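Local coordinates for protein 2-methyl-3-hydroxypyridine-5-carboxylic acid oxygenase (Mesorhizobium loti, PDB 3ALJ) that is a flavin-dependent oxygenase that probably inserts dioxygen into 2-methyl-3-hydroxypyridine-5-carboxylic acid, opening its ring, with FAD as cofactor, at residues A[77-88]-A[195-206]. Numbering follows the deposited sequence.
Sequences HTPPTYETWMHN and EWDNTIDMWNFW
Strands 82-86 and 199-203 run parallel, their axes 16° apart, and from Thr81 to His87 backbone bonds alternate between them, with Glu83 and Trp85 each donating to and accepting from the other strand. Ahead of this ladder, His77 NE2 donates to Asp197 O at 2.9 Å, almost perfectly straight and in the imidazole plane, meeting a carbonyl lone pair of the turn that leads into strand 199-203. On the sheet face bearing Tyr82 and Thr199, the methyl CG2 of Thr199 sits over the centre of the phenol ring, 3.6 Å from its centroid. A water bound 2.6 Å from both Tyr82 OH and Asp201 OD2 links the two strands; Asp201 also forms a salt bridge with Arg211. On the other face, Ile200 CG2 lies over the five-membered ring of Trp85, 3.5 Å from its centroid, while Met202 approaches the six-membered ring obliquely. With CG beside the backbone N (chi1 -66°) and chi2 near 0°, the indole points NE1 in its own plane at Glu83 OE2, 2.9 Å away, which helps to hold the ring's rotation; Ser90 also bonds this oxygen. A leucine in place of Trp85 has no N-H for Glu83 OE2, so the carboxylate would probably be less firmly positioned and Ile200 CG2 less covered. The backbone ladder thus joins neighbours in the seven-stranded mixed sheet, reinforced by CH-pi contacts on both faces and the Tyr82-water-Asp201 link, with the Tyr82 side chain about 9 Å from FAD.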
loop_
_atom_site.group_PDB
_atom_site.type_symbol
_atom_site.label_atom_id
_atom_site.label_comp_id
_atom_site.label_asym_id
_atom_site.label_seq_id
_atom_site.Cartn_x
_atom_site.Cartn_y
_atom_site.Cartn_z
ATOM N N HIS A 77 -8.372 13.006 2.720
ATOM C CA HIS A 77 -9.842 12.961 3.008
ATOM C C HIS A 77 -10.250 11.758 3.723
ATOM O O HIS A 77 -9.930 10.658 3.353
ATOM C CB HIS A 77 -10.500 13.050 1.599
ATOM C CG HIS A 77 -12.013 12.986 1.540
ATOM N ND1 HIS A 77 -12.788 14.082 1.824
ATOM C CD2 HIS A 77 -12.842 12.088 0.969
ATOM C CE1 HIS A 77 -14.076 13.783 1.616
ATOM N NE2 HIS A 77 -14.147 12.574 1.080
ATOM N N THR A 78 -11.131 11.992 4.699
ATOM C CA THR A 78 -11.901 10.871 5.239
ATOM C C THR A 78 -13.322 10.976 4.712
ATOM O O THR A 78 -14.068 11.914 5.152
ATOM C CB THR A 78 -11.990 10.738 6.807
ATOM O OG1 THR A 78 -10.638 10.693 7.343
ATOM C CG2 THR A 78 -12.752 9.476 7.270
ATOM N N PRO A 79 -13.814 10.109 3.818
ATOM C CA PRO A 79 -15.217 10.221 3.400
ATOM C C PRO A 79 -16.181 10.092 4.616
ATOM O O PRO A 79 -15.882 9.448 5.606
ATOM C CB PRO A 79 -15.423 8.976 2.472
ATOM C CG PRO A 79 -14.015 8.713 1.962
ATOM C CD PRO A 79 -13.118 8.924 3.201
ATOM N N PRO A 80 -17.395 10.710 4.423
ATOM C CA PRO A 80 -18.398 10.505 5.510
ATOM C C PRO A 80 -18.816 9.097 5.650
ATOM O O PRO A 80 -19.258 8.734 6.726
ATOM C CB PRO A 80 -19.632 11.251 5.031
ATOM C CG PRO A 80 -19.115 12.210 3.995
ATOM C CD PRO A 80 -17.786 11.644 3.360
ATOM N N THR A 81 -18.787 8.265 4.609
ATOM C CA THR A 81 -19.139 6.890 4.682
ATOM C C THR A 81 -18.426 6.109 3.559
ATOM O O THR A 81 -18.035 6.705 2.538
ATOM C CB THR A 81 -20.679 6.658 4.561
ATOM O OG1 THR A 81 -20.925 5.268 4.956
ATOM C CG2 THR A 81 -21.264 7.001 3.304
ATOM N N TYR A 82 -18.238 4.807 3.838
ATOM C CA TYR A 82 -17.797 3.853 2.780
ATOM C C TYR A 82 -19.066 3.128 2.324
ATOM O O TYR A 82 -19.653 2.322 3.017
ATOM C CB TYR A 82 -16.781 2.921 3.414
ATOM C CG TYR A 82 -16.065 2.043 2.457
ATOM C CD1 TYR A 82 -16.781 1.182 1.557
ATOM C CD2 TYR A 82 -14.654 2.033 2.418
ATOM C CE1 TYR A 82 -16.032 0.334 0.674
ATOM C CE2 TYR A 82 -13.945 1.176 1.573
ATOM C CZ TYR A 82 -14.636 0.374 0.726
ATOM O OH TYR A 82 -13.966 -0.549 -0.103
ATOM N N GLU A 83 -19.482 3.544 1.083
ATOM C CA GLU A 83 -20.751 3.060 0.501
ATOM C C GLU A 83 -20.453 1.955 -0.570
ATOM O O GLU A 83 -19.451 2.061 -1.259
ATOM C CB GLU A 83 -21.521 4.230 -0.060
ATOM C CG GLU A 83 -22.858 3.826 -0.665
ATOM C CD GLU A 83 -23.711 5.036 -1.077
ATOM O OE1 GLU A 83 -23.176 6.148 -1.219
ATOM O OE2 GLU A 83 -24.891 4.789 -1.401
ATOM N N THR A 84 -21.309 0.962 -0.665
ATOM C CA THR A 84 -21.238 -0.036 -1.720
ATOM C C THR A 84 -22.484 -0.017 -2.532
ATOM O O THR A 84 -23.631 0.003 -1.928
ATOM C CB THR A 84 -21.044 -1.403 -1.059
ATOM O OG1 THR A 84 -19.829 -1.358 -0.313
ATOM C CG2 THR A 84 -20.818 -2.530 -2.106
ATOM N N TRP A 85 -22.334 -0.034 -3.862
ATOM C CA TRP A 85 -23.503 -0.275 -4.774
ATOM C C TRP A 85 -23.370 -1.612 -5.471
ATOM O O TRP A 85 -22.266 -2.013 -5.845
ATOM C CB TRP A 85 -23.587 0.808 -5.850
ATOM C CG TRP A 85 -23.891 2.201 -5.346
ATOM C CD1 TRP A 85 -24.113 2.623 -4.084
ATOM C CD2 TRP A 85 -23.953 3.373 -6.245
ATOM N NE1 TRP A 85 -24.346 4.001 -4.111
ATOM C CE2 TRP A 85 -24.267 4.491 -5.406
ATOM C CE3 TRP A 85 -23.776 3.551 -7.647
ATOM C CZ2 TRP A 85 -24.385 5.799 -5.915
ATOM C CZ3 TRP A 85 -23.923 4.889 -8.171
ATOM C CH2 TRP A 85 -24.165 5.957 -7.295
ATOM N N MET A 86 -24.503 -2.224 -5.751
ATOM C CA MET A 86 -24.592 -3.370 -6.648
ATOM C C MET A 86 -25.621 -3.050 -7.691
ATOM O O MET A 86 -26.789 -2.753 -7.321
ATOM C CB MET A 86 -25.023 -4.643 -5.905
ATOM C CG MET A 86 -25.346 -5.803 -6.921
ATOM S SD MET A 86 -23.939 -6.230 -8.031
ATOM C CE MET A 86 -22.897 -6.821 -6.817
ATOM N N HIS A 87 -25.279 -2.999 -8.964
ATOM C CA HIS A 87 -26.271 -2.654 -10.018
ATOM C C HIS A 87 -26.957 -1.339 -9.706
ATOM O O HIS A 87 -28.180 -1.201 -9.887
ATOM C CB HIS A 87 -27.234 -3.836 -10.272
ATOM C CG HIS A 87 -26.543 -5.108 -10.701
ATOM N ND1 HIS A 87 -25.535 -5.177 -11.667
ATOM C CD2 HIS A 87 -26.739 -6.364 -10.273
ATOM C CE1 HIS A 87 -25.111 -6.440 -11.763
ATOM N NE2 HIS A 87 -25.823 -7.174 -10.930
ATOM N N ASN A 88 -26.166 -0.349 -9.245
ATOM C CA ASN A 88 -26.641 1.054 -8.956
ATOM C C ASN A 88 -27.543 1.147 -7.757
ATOM O O ASN A 88 -28.054 2.297 -7.495
ATOM C CB ASN A 88 -27.306 1.692 -10.194
ATOM C CG ASN A 88 -26.394 1.597 -11.374
ATOM O OD1 ASN A 88 -25.231 1.901 -11.190
ATOM N ND2 ASN A 88 -26.858 1.141 -12.487
ATOM N N GLU A 195 -24.073 11.883 -3.150
ATOM C CA GLU A 195 -23.197 11.881 -1.916
ATOM C C GLU A 195 -21.802 11.681 -2.430
ATOM O O GLU A 195 -21.160 10.648 -2.226
ATOM C CB GLU A 195 -23.587 10.823 -0.951
ATOM C CG GLU A 195 -25.004 11.097 -0.431
ATOM C CD GLU A 195 -25.481 10.069 0.570
ATOM O OE1 GLU A 195 -24.703 9.237 1.146
ATOM O OE2 GLU A 195 -26.678 10.182 0.920
ATOM N N TRP A 196 -21.331 12.702 -3.142
ATOM C CA TRP A 196 -20.083 12.618 -3.926
ATOM C C TRP A 196 -18.812 12.794 -3.088
ATOM O O TRP A 196 -17.757 12.747 -3.704
ATOM C CB TRP A 196 -20.160 13.549 -5.131
ATOM C CG TRP A 196 -21.317 13.199 -6.007
ATOM C CD1 TRP A 196 -22.352 14.064 -6.322
ATOM C CD2 TRP A 196 -21.580 11.993 -6.739
ATOM N NE1 TRP A 196 -23.211 13.445 -7.208
ATOM C CE2 TRP A 196 -22.819 12.133 -7.395
ATOM C CE3 TRP A 196 -20.961 10.684 -6.770
ATOM C CZ2 TRP A 196 -23.356 11.123 -8.256
ATOM C CZ3 TRP A 196 -21.528 9.643 -7.609
ATOM C CH2 TRP A 196 -22.722 9.892 -8.314
ATOM N N ASP A 197 -18.934 12.997 -1.798
ATOM C CA ASP A 197 -17.780 12.886 -0.911
ATOM C C ASP A 197 -17.546 11.469 -0.395
ATOM O O ASP A 197 -16.524 11.229 0.250
ATOM C CB ASP A 197 -17.891 13.898 0.230
ATOM C CG ASP A 197 -17.822 15.332 -0.250
ATOM O OD1 ASP A 197 -17.253 15.644 -1.282
ATOM O OD2 ASP A 197 -18.369 16.151 0.572
ATOM N N ASN A 198 -18.490 10.574 -0.664
ATOM C CA ASN A 198 -18.373 9.200 -0.113
ATOM C C ASN A 198 -17.287 8.446 -0.947
ATOM O O ASN A 198 -17.080 8.685 -2.120
ATOM C CB ASN A 198 -19.686 8.381 -0.311
ATOM C CG ASN A 198 -20.866 8.851 0.537
ATOM O OD1 ASN A 198 -21.996 8.260 0.405
ATOM N ND2 ASN A 198 -20.677 9.842 1.321
ATOM N N THR A 199 -16.741 7.383 -0.268
ATOM C CA THR A 199 -16.269 6.214 -1.068
ATOM C C THR A 199 -17.511 5.546 -1.536
ATOM O O THR A 199 -18.474 5.311 -0.778
ATOM C CB THR A 199 -15.495 5.237 -0.166
ATOM O OG1 THR A 199 -14.180 5.775 0.024
ATOM C CG2 THR A 199 -15.427 3.866 -0.860
ATOM N N ILE A 200 -17.527 5.197 -2.827
ATOM C CA ILE A 200 -18.617 4.381 -3.391
ATOM C C ILE A 200 -17.965 3.280 -4.218
ATOM O O ILE A 200 -17.303 3.535 -5.271
ATOM C CB ILE A 200 -19.567 5.200 -4.289
ATOM C CG1 ILE A 200 -20.005 6.495 -3.580
ATOM C CG2 ILE A 200 -20.822 4.308 -4.558
ATOM C CD1 ILE A 200 -20.824 7.423 -4.538
ATOM N N ASP A 201 -18.156 2.027 -3.797
ATOM C CA ASP A 201 -17.652 0.854 -4.551
ATOM C C ASP A 201 -18.786 0.363 -5.413
ATOM O O ASP A 201 -19.762 -0.207 -4.896
ATOM C CB ASP A 201 -17.172 -0.219 -3.547
ATOM C CG ASP A 201 -16.431 -1.293 -4.256
ATOM O OD1 ASP A 201 -16.205 -1.169 -5.498
ATOM O OD2 ASP A 201 -16.019 -2.285 -3.618
ATOM N N MET A 202 -18.697 0.693 -6.709
ATOM C CA MET A 202 -19.825 0.515 -7.627
ATOM C C MET A 202 -19.644 -0.751 -8.444
ATOM O O MET A 202 -18.900 -0.819 -9.440
ATOM C CB MET A 202 -19.905 1.701 -8.602
ATOM C CG MET A 202 -19.939 3.054 -7.883
ATOM S SD MET A 202 -19.624 4.359 -9.074
ATOM C CE MET A 202 -20.141 5.861 -8.172
ATOM N N TRP A 203 -20.288 -1.838 -7.972
ATOM C CA TRP A 203 -20.148 -3.164 -8.632
ATOM C C TRP A 203 -21.259 -3.416 -9.652
ATOM O O TRP A 203 -22.454 -2.985 -9.483
ATOM C CB TRP A 203 -20.369 -4.244 -7.584
ATOM C CG TRP A 203 -19.151 -4.420 -6.645
ATOM C CD1 TRP A 203 -18.821 -3.675 -5.545
ATOM C CD2 TRP A 203 -18.191 -5.459 -6.742
ATOM N NE1 TRP A 203 -17.692 -4.252 -4.965
ATOM C CE2 TRP A 203 -17.285 -5.342 -5.690
ATOM C CE3 TRP A 203 -17.975 -6.495 -7.672
ATOM C CZ2 TRP A 203 -16.183 -6.203 -5.520
ATOM C CZ3 TRP A 203 -16.897 -7.369 -7.497
ATOM C CH2 TRP A 203 -16.025 -7.227 -6.455
ATOM N N ASN A 204 -20.915 -4.199 -10.682
ATOM C CA ASN A 204 -21.918 -4.769 -11.586
ATOM C C ASN A 204 -21.402 -6.091 -12.071
ATOM O O ASN A 204 -20.215 -6.200 -12.363
ATOM C CB ASN A 204 -22.110 -3.894 -12.847
ATOM C CG ASN A 204 -22.595 -2.522 -12.539
ATOM O OD1 ASN A 204 -23.850 -2.250 -12.466
ATOM N ND2 ASN A 204 -21.723 -1.543 -12.398
ATOM N N PHE A 205 -22.326 -7.048 -12.178
ATOM C CA PHE A 205 -22.087 -8.278 -12.963
ATOM C C PHE A 205 -22.908 -8.295 -14.222
ATOM O O PHE A 205 -22.551 -9.103 -15.094
ATOM C CB PHE A 205 -22.378 -9.482 -12.075
ATOM C CG PHE A 205 -21.543 -9.544 -10.830
ATOM C CD1 PHE A 205 -20.159 -9.620 -10.910
ATOM C CD2 PHE A 205 -22.088 -9.448 -9.594
ATOM C CE1 PHE A 205 -19.374 -9.645 -9.659
ATOM C CE2 PHE A 205 -21.343 -9.508 -8.422
ATOM C CZ PHE A 205 -20.001 -9.624 -8.472
ATOM N N TRP A 206 -23.997 -7.550 -14.306
ATOM C CA TRP A 206 -24.855 -7.515 -15.459
ATOM C C TRP A 206 -24.983 -6.091 -15.874
ATOM O O TRP A 206 -25.095 -5.234 -15.012
ATOM C CB TRP A 206 -26.267 -8.159 -15.096
ATOM C CG TRP A 206 -27.231 -8.106 -16.260
ATOM C CD1 TRP A 206 -27.390 -9.121 -17.192
ATOM C CD2 TRP A 206 -27.997 -6.992 -16.705
ATOM N NE1 TRP A 206 -28.301 -8.707 -18.106
ATOM C CE2 TRP A 206 -28.649 -7.411 -17.909
ATOM C CE3 TRP A 206 -28.252 -5.761 -16.202
ATOM C CZ2 TRP A 206 -29.564 -6.595 -18.583
ATOM C CZ3 TRP A 206 -29.162 -4.875 -16.929
ATOM C CH2 TRP A 206 -29.754 -5.332 -18.119
HETATM O O HOH W 1 -15.501 -2.378 -1.056
HETATM O O HOH W 2 -23.269 -0.245 -9.255
HETATM O O HOH W 3 -22.798 1.068 -11.969
#